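Local structure of ribonuclease J (Methanolobus psychrophilus R15, 5HAB) at residues B[127-133]-B[176-180]; B[185-190]-B[217-223]; B[250-254]-B[280-284]; B[324-328]-B[360-364]. The protein degrades RNA as an archaeal exoribonuclease of the RNase J type, built from a metallo-beta-lactamase domain and a beta-CASP domain. The protein carries 1 engineered substitution. One frame throughout, in Å; residues are numbered along the deposited sequence.

Contact 1: residues B[127-133]-B[176-180]; sequences TPYTTAL and IIDTV
Y129 and I177 meet at about a right angle where helix 128-138 of the metallo-beta-lactamase fold packs on the loop leading into strand 179-186. The delta methyl of I177 sits over the middle of the Y129 ring: CD1 is 3.8 Å from the ring centroid and 7° off the ring normal, a CH-pi contact. L133 CG lies over the opposite face, toward the rim, and I176 CD1 approaches the ring edge at Y129 CE2 (4.1 Å). Y129 takes up this position with CG anti to its backbone N (chi1 -175°), and its hydroxyl, OH, hydrogen-bonds to the carbonyl oxygen of Y298 in helix 293-304. T127, the N-cap residue, and D178 slide past each other in opposite directions, bringing T127 CB to 3.3 Å from D178 OD2, an oxygen also weakly bonded to Y307 OH. T127 CG2 meets V180 CG1 tip to tip at 3.7 Å. Between the two segments, one water joins T130 OG1 to the carbonyl oxygen of I177, donating to the latter. T127 OG1 also donates a hydrogen bond directly to D178 O, 3.1 Å, with the donor tilted 18° from the carbonyl plane.

Contact 2: residues B[185-190]-B[217-223]; sequences HTPSGA and LGKEGVI
A190 sits opposite V222 in a parallel pairing, its N and O bonded to the residues before and after that valine, G221 and I223. A190 N donates to G221 O at 3.1 Å, nearly straight (165° at the hydrogen) and in the carbonyl plane. I223 N returns a bond to A190 O at 2.8 Å, more bent at 143°. The same A190 oxygen has the CA of V222 at 3.5 Å, a CA-H...O contact.

Side-chain packing flanks the strand pairing. L217, in the last turn of helix 211-220, reaches with CD2 to A190 CB (4.1 Å) and to H185 CE1 (3.8 Å), approaching the imidazole obliquely. I223 has CG1 beside its backbone N (chi1 -58°), and its CD1 rests on the backbone of the turn, at S188 O and the carbonyl carbon of G189. G189, with no side chain, lets I223 CD1 and G221 O come close to its backbone; G189 and G221 both have positive phi.

Polar side chains shape the turn itself. T186 OG1 accepts from S188 N, an ST turn within the type I turn 186-189, and donates to G189 O at 2.6 Å, so that oxygen is gripped by two donors, T186 N being the other. The polar ends of H185, S188 and E220 are held elsewhere, by E168, T24 and R213 respectively.

Strand 189-194, helix 211-220 and strand 222-228 thus form a beta-alpha-beta unit; strand 179-186 precedes it through a tight hairpin, within one mixed sheet of the metallo-beta-lactamase fold.

Contact 3: residues B[250-254]-B[280-284]; sequences DVLLG and FAQEM
The F280 ring, the one aromatic group here, meets L252 obliquely: CD1 of the leucine lies 3.8 Å from F280 CD2 and also touches F280 CB, the two side chains crossing at about a right angle. Beyond the segments the ring meets that of H245, their planes at about 45°, and packs on L248 and K249 of the same helix as L252. The other flat group, the E283 carboxylate, lies against L253, whose CD1 is 4.0 Å from E283 CD; the extended E283 chain carries the group there, and a bound sulfate lies near this side chain.

M284 touches both leucines. Its CG stands between the backbone N and the carbonyl carbon (chi1 63°), and the chain then runs extended, which lays SD 4.1 Å from L252 CB and 3.9 Å from L252 O. The methyl, CE, goes on to L252 CD2, while at the root of the side chain M284 CB meets L253 CD2 at 3.5 Å. No hydrogen bond joins the segments.

Beneath this layer L252 touches V264 and M284 touches M262, both on strand 262-266. The contact therefore joins the C-terminal ends of helices 241-253 and 271-283, two helices packed over the parallel sheet of the beta-CASP domain.

Contact 4: residues B[324-328]-B[360-364]; sequences DNALK and ETPFK
P362 presses its ring against the backbone and side-chain bases of helix 320-331. Its CG lies 3.1 Å from D324 O, a carbonyl oxygen that also accepts the helical bond from K328 N, and its CB is 3.6 Å from K328 CA and 3.7 Å from K328 CB. The D324 side chain crosses the proline at about a right angle, with D324 CG 4.0 Å from P362 CD.

One turn along, L327 spreads its two methyls over the residues flanking the proline. CD1 meets T361 CG2 at 3.5 Å; CD2 lies 3.7 Å from F363 CD2, oblique to the phenyl ring, and also near F363 CB. The leucine and phenylalanine side chains cross at about a right angle. T361 presents its methyl because CG2 is anti to the backbone N (chi1 -73° for OG1), leaving OG1 beside that N, where it makes a weak bond to E360 O.

No hydrogen bond crosses between the segments: within the beta-CASP domain, an irregular loop between helix 352-357 and strand 370-374 is laid against the side of a helix largely by apolar contact.

Helix 352-357 supplies part of the second shell. R355 forms a salt bridge with D324 OD1, while R320 makes a long, weak ion pair with OD2, so the carboxylate probably keeps its negative charge. R355 also packs on E360 and T361, and I356 backs both T361 and F363.

How the contacts relate
Contact 1 is the buried one and lies nearest both the chain's centre and the bound nucleic acid, about 6 Å at nearest atoms; contacts 2, 3 and 4 are only partly buried and farther out. Contacts 1 and 2 share strand 179-186, their centres about 25 Å apart, whereas contacts 3 and 4, with centres about 23 Å apart, lie together on the side of the chain's centre opposite contact 2. Chemistry follows place: backbone pairing within a sheet dominates contact 2, contact 1 mixes a threonine-carbonyl bond and a water with aromatic packing, and contacts 3 and 4 have no hydrogen bond between their segments. Only contact 3 has a second subunit beside it, K237 of that subunit making a salt bridge with D250.

Contact 1: residues B[127-133]-B[176-180]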
loop_
_atom_site.group_PDB
_atom_site.type_symbol
_atom_site.label_atom_id
_atom_site.label_comp_id
_atom_site.label_asym_id
_atom_site.label_seq_id
_atom_site.Cartn_x
_atom_site.Cartn_y
_atom_site.Cartn_z
ATOM N N THR B 127 4.354 -3.643 39.733
ATOM C CA THR B 127 3.069 -3.268 40.307
ATOM C C THR B 127 2.315 -4.514 40.766
ATOM O O THR B 127 2.566 -5.606 40.250
ATOM C CB THR B 127 2.213 -2.488 39.291
ATOM O OG1 THR B 127 1.974 -3.310 38.139
ATOM C CG2 THR B 127 2.909 -1.201 38.881
ATOM N N PRO B 128 1.383 -4.354 41.725
ATOM C CA PRO B 128 0.588 -5.464 42.265
ATOM C C PRO B 128 0.038 -6.419 41.210
ATOM O O PRO B 128 0.265 -7.627 41.315
ATOM C CB PRO B 128 -0.550 -4.740 42.987
ATOM C CG PRO B 128 0.097 -3.499 43.498
ATOM C CD PRO B 128 1.122 -3.098 42.457
ATOM N N TYR B 129 -0.660 -5.892 40.209
ATOM C CA TYR B 129 -1.215 -6.741 39.160
ATOM C C TYR B 129 -0.104 -7.458 38.393
ATOM O O TYR B 129 -0.158 -8.679 38.172
ATOM C CB TYR B 129 -2.080 -5.915 38.202
ATOM C CG TYR B 129 -2.793 -6.751 37.163
ATOM C CD1 TYR B 129 -3.747 -7.690 37.534
ATOM C CD2 TYR B 129 -2.513 -6.603 35.812
ATOM C CE1 TYR B 129 -4.398 -8.460 36.588
ATOM C CE2 TYR B 129 -3.164 -7.365 34.859
ATOM C CZ TYR B 129 -4.103 -8.293 35.252
ATOM O OH TYR B 129 -4.750 -9.060 34.305
ATOM N N THR B 130 0.909 -6.689 38.006
ATOM C CA THR B 130 2.066 -7.236 37.310
ATOM C C THR B 130 2.748 -8.314 38.139
ATOM O O THR B 130 3.078 -9.386 37.622
ATOM C CB THR B 130 3.102 -6.151 36.987
ATOM O OG1 THR B 130 2.454 -5.025 36.386
ATOM C CG2 THR B 130 4.159 -6.696 36.045
ATOM N N THR B 131 2.956 -8.026 39.422
ATOM C CA THR B 131 3.588 -8.989 40.318
ATOM C C THR B 131 2.779 -10.271 40.367
ATOM O O THR B 131 3.340 -11.358 40.324
ATOM C CB THR B 131 3.730 -8.454 41.758
ATOM O OG1 THR B 131 2.434 -8.131 42.275
ATOM C CG2 THR B 131 4.621 -7.218 41.807
ATOM N N ALA B 132 1.459 -10.137 40.444
ATOM C CA ALA B 132 0.586 -11.303 40.458
ATOM C C ALA B 132 0.765 -12.134 39.190
ATOM O O ALA B 132 0.857 -13.358 39.260
ATOM C CB ALA B 132 -0.865 -10.885 40.619
ATOM N N LEU B 133 0.814 -11.474 38.033
ATOM C CA LEU B 133 0.958 -12.204 36.771
ATOM C C LEU B 133 2.314 -12.899 36.661
ATOM O O LEU B 133 2.414 -14.022 36.143
ATOM C CB LEU B 133 0.772 -11.267 35.582
ATOM C CG LEU B 133 -0.632 -10.696 35.404
ATOM C CD1 LEU B 133 -0.578 -9.507 34.466
ATOM C CD2 LEU B 133 -1.590 -11.761 34.906
ATOM N N ILE B 176 -2.867 -2.449 29.008
ATOM C CA ILE B 176 -2.989 -3.325 30.164
ATOM C C ILE B 176 -2.957 -2.431 31.393
ATOM O O ILE B 176 -2.322 -1.371 31.392
ATOM C CB ILE B 176 -1.891 -4.417 30.199
ATOM C CG1 ILE B 176 -2.165 -5.415 31.330
ATOM C CG2 ILE B 176 -0.507 -3.800 30.352
ATOM C CD1 ILE B 176 -1.165 -6.561 31.421
ATOM N N ILE B 177 -3.677 -2.844 32.429
ATOM C CA ILE B 177 -3.819 -2.043 33.633
ATOM C C ILE B 177 -2.517 -2.042 34.426
ATOM O O ILE B 177 -1.700 -2.963 34.297
ATOM C CB ILE B 177 -4.987 -2.552 34.491
ATOM C CG1 ILE B 177 -4.849 -4.056 34.732
ATOM C CG2 ILE B 177 -6.312 -2.251 33.813
ATOM C CD1 ILE B 177 -5.879 -4.621 35.686
ATOM N N ASP B 178 -2.343 -1.002 35.238
ATOM C CA ASP B 178 -1.214 -0.862 36.159
ATOM C C ASP B 178 0.133 -0.815 35.429
ATOM O O ASP B 178 1.031 -1.616 35.698
ATOM C CB ASP B 178 -1.220 -1.998 37.189
ATOM C CG ASP B 178 -0.987 -1.503 38.610
ATOM O OD1 ASP B 178 -0.756 -0.288 38.795
ATOM O OD2 ASP B 178 -1.042 -2.328 39.546
ATOM N N THR B 179 0.263 0.133 34.504
ATOM C CA THR B 179 1.516 0.356 33.785
ATOM C C THR B 179 2.219 1.604 34.326
ATOM O O THR B 179 1.566 2.601 34.661
ATOM C CB THR B 179 1.277 0.500 32.264
ATOM O OG1 THR B 179 0.675 -0.700 31.758
ATOM C CG2 THR B 179 2.586 0.732 31.530
ATOM N N VAL B 180 3.546 1.547 34.430
ATOM C CA VAL B 180 4.302 2.661 35.000
ATOM C C VAL B 180 5.491 3.111 34.135
ATOM O O VAL B 180 6.117 2.306 33.441
ATOM C CB VAL B 180 4.798 2.302 36.421
ATOM C CG1 VAL B 180 3.620 2.077 37.358
ATOM C CG2 VAL B 180 5.700 1.068 36.390
HETATM O O HOH W 1 0.396 -4.853 34.632
#

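Contact 2: residues B[185-190]-B[217-223]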
loop_
_atom_site.group_PDB
_atom_site.type_symbol
_atom_site.label_atom_id
_atom_site.label_comp_id
_atom_site.label_asym_id
_atom_site.label_seq_id
_atom_site.Cartn_x
_atom_site.Cartn_y
_atom_site.Cartn_z
ATOM N N HIS B 185 16.602 7.213 40.175
ATOM C CA HIS B 185 17.279 8.363 40.753
ATOM C C HIS B 185 18.701 7.997 41.158
ATOM O O HIS B 185 18.933 7.013 41.885
ATOM C CB HIS B 185 16.504 8.908 41.952
ATOM C CG HIS B 185 15.115 9.356 41.620
ATOM N ND1 HIS B 185 14.834 10.621 41.149
ATOM C CD2 HIS B 185 13.928 8.710 41.693
ATOM C CE1 HIS B 185 13.534 10.735 40.947
ATOM N NE2 HIS B 185 12.961 9.590 41.270
ATOM N N THR B 186 19.631 8.812 40.664
ATOM C CA THR B 186 21.062 8.683 40.901
ATOM C C THR B 186 21.559 9.990 41.508
ATOM O O THR B 186 20.869 11.010 41.415
ATOM C CB THR B 186 21.843 8.407 39.593
ATOM O OG1 THR B 186 22.042 9.643 38.892
ATOM C CG2 THR B 186 21.100 7.422 38.702
ATOM N N PRO B 187 22.760 9.979 42.117
ATOM C CA PRO B 187 23.309 11.225 42.667
ATOM C C PRO B 187 23.469 12.354 41.644
ATOM O O PRO B 187 23.555 13.513 42.046
ATOM C CB PRO B 187 24.681 10.798 43.214
ATOM C CG PRO B 187 24.948 9.444 42.633
ATOM C CD PRO B 187 23.613 8.822 42.445
ATOM N N SER B 188 23.502 12.026 40.354
ATOM C CA SER B 188 23.644 13.044 39.311
ATOM C C SER B 188 22.323 13.378 38.622
ATOM O O SER B 188 22.290 14.214 37.717
ATOM C CB SER B 188 24.661 12.601 38.261
ATOM O OG SER B 188 25.990 12.802 38.707
ATOM N N GLY B 189 21.242 12.722 39.035
ATOM C CA GLY B 189 19.947 12.955 38.417
ATOM C C GLY B 189 19.211 11.686 38.034
ATOM O O GLY B 189 19.642 10.592 38.392
ATOM N N ALA B 190 18.116 11.826 37.288
ATOM C CA ALA B 190 17.215 10.696 37.047
ATOM C C ALA B 190 17.298 10.124 35.632
ATOM O O ALA B 190 17.448 10.855 34.665
ATOM C CB ALA B 190 15.777 11.111 37.350
ATOM N N LEU B 217 9.913 16.246 37.658
ATOM C CA LEU B 217 11.095 15.489 37.231
ATOM C C LEU B 217 11.919 16.280 36.232
ATOM O O LEU B 217 13.146 16.341 36.333
ATOM C CB LEU B 217 10.703 14.148 36.609
ATOM C CG LEU B 217 10.710 12.909 37.495
ATOM C CD1 LEU B 217 10.263 11.716 36.685
ATOM C CD2 LEU B 217 12.100 12.675 38.059
ATOM N N GLY B 218 11.234 16.859 35.251
ATOM C CA GLY B 218 11.876 17.724 34.282
ATOM C C GLY B 218 12.707 18.804 34.948
ATOM O O GLY B 218 13.852 19.046 34.566
ATOM N N LYS B 219 12.128 19.454 35.952
ATOM C CA LYS B 219 12.824 20.536 36.648
ATOM C C LYS B 219 13.940 20.044 37.579
ATOM O O LYS B 219 14.933 20.738 37.783
ATOM C CB LYS B 219 11.812 21.373 37.432
ATOM C CG LYS B 219 10.859 22.137 36.526
ATOM C CD LYS B 219 9.676 22.708 37.280
ATOM C CE LYS B 219 8.671 23.324 36.317
ATOM N NZ LYS B 219 7.336 23.525 36.948
ATOM N N GLU B 220 13.784 18.840 38.120
ATOM C CA GLU B 220 14.772 18.261 39.028
ATOM C C GLU B 220 16.020 17.810 38.277
ATOM O O GLU B 220 17.127 17.867 38.807
ATOM C CB GLU B 220 14.167 17.083 39.795
ATOM C CG GLU B 220 13.068 17.475 40.776
ATOM C CD GLU B 220 12.280 16.280 41.283
ATOM O OE1 GLU B 220 12.721 15.130 41.060
ATOM O OE2 GLU B 220 11.217 16.490 41.904
ATOM N N GLY B 221 15.834 17.349 37.043
ATOM C CA GLY B 221 16.959 16.973 36.206
ATOM C C GLY B 221 16.890 15.548 35.699
ATOM O O GLY B 221 17.096 14.600 36.458
ATOM N N VAL B 222 16.590 15.395 34.412
ATOM C CA VAL B 222 16.568 14.080 33.785
ATOM C C VAL B 222 17.786 13.940 32.888
ATOM O O VAL B 222 17.958 14.693 31.931
ATOM C CB VAL B 222 15.264 13.846 32.999
ATOM C CG1 VAL B 222 15.294 12.493 32.309
ATOM C CG2 VAL B 222 14.069 13.927 33.931
ATOM N N ILE B 223 18.639 12.978 33.222
ATOM C CA ILE B 223 19.853 12.690 32.467
ATOM C C ILE B 223 19.525 12.085 31.107
ATOM O O ILE B 223 20.087 12.476 30.081
ATOM C CB ILE B 223 20.775 11.736 33.258
ATOM C CG1 ILE B 223 21.147 12.341 34.613
ATOM C CG2 ILE B 223 22.016 11.397 32.448
ATOM C CD1 ILE B 223 21.904 11.391 35.517
#

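Contact 3: residues B[250-254]-B[280-284]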
loop_
_atom_site.group_PDB
_atom_site.type_symbol
_atom_site.label_atom_id
_atom_site.label_comp_id
_atom_site.label_asym_id
_atom_site.label_seq_id
_atom_site.Cartn_x
_atom_site.Cartn_y
_atom_site.Cartn_z
ATOM N N ASP B 250 -21.439 1.218 20.634
ATOM C CA ASP B 250 -22.254 1.419 19.439
ATOM C C ASP B 250 -22.401 0.125 18.641
ATOM O O ASP B 250 -23.482 -0.182 18.141
ATOM C CB ASP B 250 -21.651 2.528 18.568
ATOM C CG ASP B 250 -22.659 3.136 17.600
ATOM O OD1 ASP B 250 -23.712 2.509 17.347
ATOM O OD2 ASP B 250 -22.398 4.253 17.102
ATOM N N VAL B 251 -21.316 -0.633 18.521
ATOM C CA VAL B 251 -21.358 -1.880 17.763
ATOM C C VAL B 251 -22.247 -2.909 18.466
ATOM O O VAL B 251 -22.938 -3.697 17.813
ATOM C CB VAL B 251 -19.938 -2.442 17.536
ATOM C CG1 VAL B 251 -19.997 -3.857 16.974
ATOM C CG2 VAL B 251 -19.152 -1.530 16.607
ATOM N N LEU B 252 -22.241 -2.901 19.796
ATOM C CA LEU B 252 -22.940 -3.944 20.543
ATOM C C LEU B 252 -24.425 -3.636 20.735
ATOM O O LEU B 252 -25.261 -4.539 20.696
ATOM C CB LEU B 252 -22.266 -4.172 21.899
ATOM C CG LEU B 252 -20.988 -5.014 21.831
ATOM C CD1 LEU B 252 -20.217 -4.956 23.139
ATOM C CD2 LEU B 252 -21.330 -6.450 21.476
ATOM N N LEU B 253 -24.754 -2.363 20.928
ATOM C CA LEU B 253 -26.136 -1.965 21.181
ATOM C C LEU B 253 -26.839 -1.441 19.925
ATOM O O LEU B 253 -28.032 -1.676 19.733
ATOM C CB LEU B 253 -26.183 -0.897 22.277
ATOM C CG LEU B 253 -25.635 -1.294 23.648
ATOM C CD1 LEU B 253 -25.507 -0.078 24.551
ATOM C CD2 LEU B 253 -26.516 -2.345 24.291
ATOM N N GLY B 254 -26.097 -0.743 19.071
ATOM C CA GLY B 254 -26.663 -0.140 17.876
ATOM C C GLY B 254 -26.929 -1.110 16.740
ATOM O O GLY B 254 -26.168 -1.176 15.774
ATOM N N PHE B 280 -21.427 -3.728 28.958
ATOM C CA PHE B 280 -22.329 -3.666 27.813
ATOM C C PHE B 280 -23.239 -4.886 27.757
ATOM O O PHE B 280 -24.400 -4.778 27.366
ATOM C CB PHE B 280 -21.540 -3.546 26.511
ATOM C CG PHE B 280 -20.766 -2.275 26.399
ATOM C CD1 PHE B 280 -21.226 -1.118 27.007
ATOM C CD2 PHE B 280 -19.578 -2.232 25.689
ATOM C CE1 PHE B 280 -20.515 0.062 26.909
ATOM C CE2 PHE B 280 -18.862 -1.057 25.587
ATOM C CZ PHE B 280 -19.329 0.090 26.199
ATOM N N ALA B 281 -22.708 -6.040 28.148
ATOM C CA ALA B 281 -23.504 -7.262 28.207
ATOM C C ALA B 281 -24.624 -7.086 29.222
ATOM O O ALA B 281 -25.747 -7.551 29.016
ATOM C CB ALA B 281 -22.638 -8.457 28.564
ATOM N N GLN B 282 -24.308 -6.413 30.325
ATOM C CA GLN B 282 -25.314 -6.125 31.340
ATOM C C GLN B 282 -26.309 -5.066 30.868
ATOM O O GLN B 282 -27.407 -4.967 31.409
ATOM C CB GLN B 282 -24.649 -5.696 32.653
ATOM C CG GLN B 282 -23.839 -6.804 33.333
ATOM C CD GLN B 282 -24.664 -8.040 33.690
ATOM O OE1 GLN B 282 -25.093 -8.199 34.833
ATOM N NE2 GLN B 282 -24.874 -8.925 32.720
ATOM N N GLU B 283 -25.927 -4.258 29.884
ATOM C CA GLU B 283 -26.836 -3.226 29.382
ATOM C C GLU B 283 -27.677 -3.716 28.184
ATOM O O GLU B 283 -28.572 -3.017 27.717
ATOM C CB GLU B 283 -26.031 -1.962 29.018
ATOM C CG GLU B 283 -26.872 -0.734 28.654
ATOM C CD GLU B 283 -26.034 0.518 28.438
ATOM O OE1 GLU B 283 -26.606 1.552 28.027
ATOM O OE2 GLU B 283 -24.803 0.462 28.657
ATOM N N MET B 284 -27.403 -4.919 27.687
ATOM C CA MET B 284 -28.190 -5.452 26.573
ATOM C C MET B 284 -28.907 -6.773 26.865
ATOM O O MET B 284 -29.302 -7.486 25.940
ATOM C CB MET B 284 -27.309 -5.601 25.326
ATOM C CG MET B 284 -26.156 -6.571 25.442
ATOM S SD MET B 284 -24.902 -6.281 24.170
ATOM C CE MET B 284 -24.051 -7.843 24.208
#

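Contact 4: residues B[324-328]-B[360-364]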
loop_
_atom_site.group_PDB
_atom_site.type_symbol
_atom_site.label_atom_id
_atom_site.label_comp_id
_atom_site.label_asym_id
_atom_site.label_seq_id
_atom_site.Cartn_x
_atom_site.Cartn_y
_atom_site.Cartn_z
ATOM N N ASP B 324 -16.642 -26.208 26.197
ATOM C CA ASP B 324 -17.501 -26.893 25.235
ATOM C C ASP B 324 -18.915 -27.103 25.777
ATOM O O ASP B 324 -19.892 -27.002 25.031
ATOM C CB ASP B 324 -16.885 -28.238 24.839
ATOM C CG ASP B 324 -15.813 -28.097 23.773
ATOM O OD1 ASP B 324 -15.282 -26.977 23.609
ATOM O OD2 ASP B 324 -15.494 -29.105 23.106
ATOM N N ASN B 325 -19.032 -27.373 27.074
ATOM C CA ASN B 325 -20.355 -27.592 27.650
ATOM C C ASN B 325 -21.064 -26.265 27.913
ATOM O O ASN B 325 -22.293 -26.205 27.929
ATOM C CB ASN B 325 -20.258 -28.412 28.937
ATOM C CG ASN B 325 -20.301 -29.909 28.677
ATOM O OD1 ASN B 325 -21.335 -30.551 28.864
ATOM N ND2 ASN B 325 -19.181 -30.467 28.230
ATOM N N ALA B 326 -20.289 -25.200 28.088
ATOM C CA ALA B 326 -20.855 -23.862 28.218
ATOM C C ALA B 326 -21.430 -23.416 26.880
ATOM O O ALA B 326 -22.500 -22.811 26.817
ATOM C CB ALA B 326 -19.806 -22.880 28.708
ATOM N N LEU B 327 -20.707 -23.723 25.811
ATOM C CA LEU B 327 -21.155 -23.400 24.464
ATOM C C LEU B 327 -22.327 -24.288 24.074
ATOM O O LEU B 327 -23.188 -23.881 23.295
ATOM C CB LEU B 327 -20.006 -23.542 23.469
ATOM C CG LEU B 327 -18.905 -22.507 23.697
ATOM C CD1 LEU B 327 -17.571 -22.993 23.172
ATOM C CD2 LEU B 327 -19.291 -21.190 23.051
ATOM N N LYS B 328 -22.364 -25.501 24.620
ATOM C CA LYS B 328 -23.498 -26.386 24.382
ATOM C C LYS B 328 -24.728 -25.850 25.112
ATOM O O LYS B 328 -25.845 -25.924 24.599
ATOM C CB LYS B 328 -23.186 -27.817 24.834
ATOM C CG LYS B 328 -24.411 -28.722 24.938
ATOM C CD LYS B 328 -24.026 -30.196 24.963
ATOM C CE LYS B 328 -23.549 -30.664 23.597
ATOM N NZ LYS B 328 -22.933 -32.018 23.652
ATOM N N GLU B 360 -15.180 -27.612 15.853
ATOM C CA GLU B 360 -14.765 -28.540 16.899
ATOM C C GLU B 360 -15.468 -28.203 18.211
ATOM O O GLU B 360 -14.888 -28.322 19.290
ATOM C CB GLU B 360 -13.249 -28.486 17.083
ATOM C CG GLU B 360 -12.469 -28.600 15.786
ATOM C CD GLU B 360 -11.004 -28.271 15.965
ATOM O OE1 GLU B 360 -10.677 -27.537 16.921
ATOM O OE2 GLU B 360 -10.182 -28.732 15.148
ATOM N N THR B 361 -16.718 -27.770 18.106
ATOM C CA THR B 361 -17.404 -27.141 19.219
ATOM C C THR B 361 -18.918 -27.257 19.037
ATOM O O THR B 361 -19.412 -27.176 17.911
ATOM C CB THR B 361 -16.969 -25.658 19.328
ATOM O OG1 THR B 361 -15.633 -25.590 19.840
ATOM C CG2 THR B 361 -17.875 -24.868 20.232
ATOM N N PRO B 362 -19.658 -27.476 20.140
ATOM C CA PRO B 362 -21.128 -27.479 20.125
ATOM C C PRO B 362 -21.719 -26.206 19.520
ATOM O O PRO B 362 -22.831 -26.215 18.990
ATOM C CB PRO B 362 -21.489 -27.585 21.606
ATOM C CG PRO B 362 -20.344 -28.313 22.208
ATOM C CD PRO B 362 -19.124 -27.851 21.463
ATOM N N PHE B 363 -20.960 -25.119 19.603
ATOM C CA PHE B 363 -21.369 -23.845 19.035
ATOM C C PHE B 363 -21.203 -23.855 17.522
ATOM O O PHE B 363 -20.111 -24.084 17.001
ATOM C CB PHE B 363 -20.562 -22.699 19.654
ATOM C CG PHE B 363 -21.155 -21.336 19.424
ATOM C CD1 PHE B 363 -21.023 -20.701 18.199
ATOM C CD2 PHE B 363 -21.832 -20.683 20.440
ATOM C CE1 PHE B 363 -21.566 -19.450 17.988
ATOM C CE2 PHE B 363 -22.375 -19.431 20.234
ATOM C CZ PHE B 363 -22.239 -18.814 19.006
ATOM N N LYS B 364 -22.304 -23.621 16.820
ATOM C CA LYS B 364 -22.272 -23.505 15.372
ATOM C C LYS B 364 -22.657 -22.087 14.957
ATOM O O LYS B 364 -23.737 -21.598 15.299
ATOM C CB LYS B 364 -23.212 -24.527 14.727
ATOM C CG LYS B 364 -22.682 -25.954 14.727
ATOM C CD LYS B 364 -21.483 -26.097 13.799
ATOM C CE LYS B 364 -21.068 -27.552 13.643
ATOM N NZ LYS B 364 -20.034 -27.722 12.584
#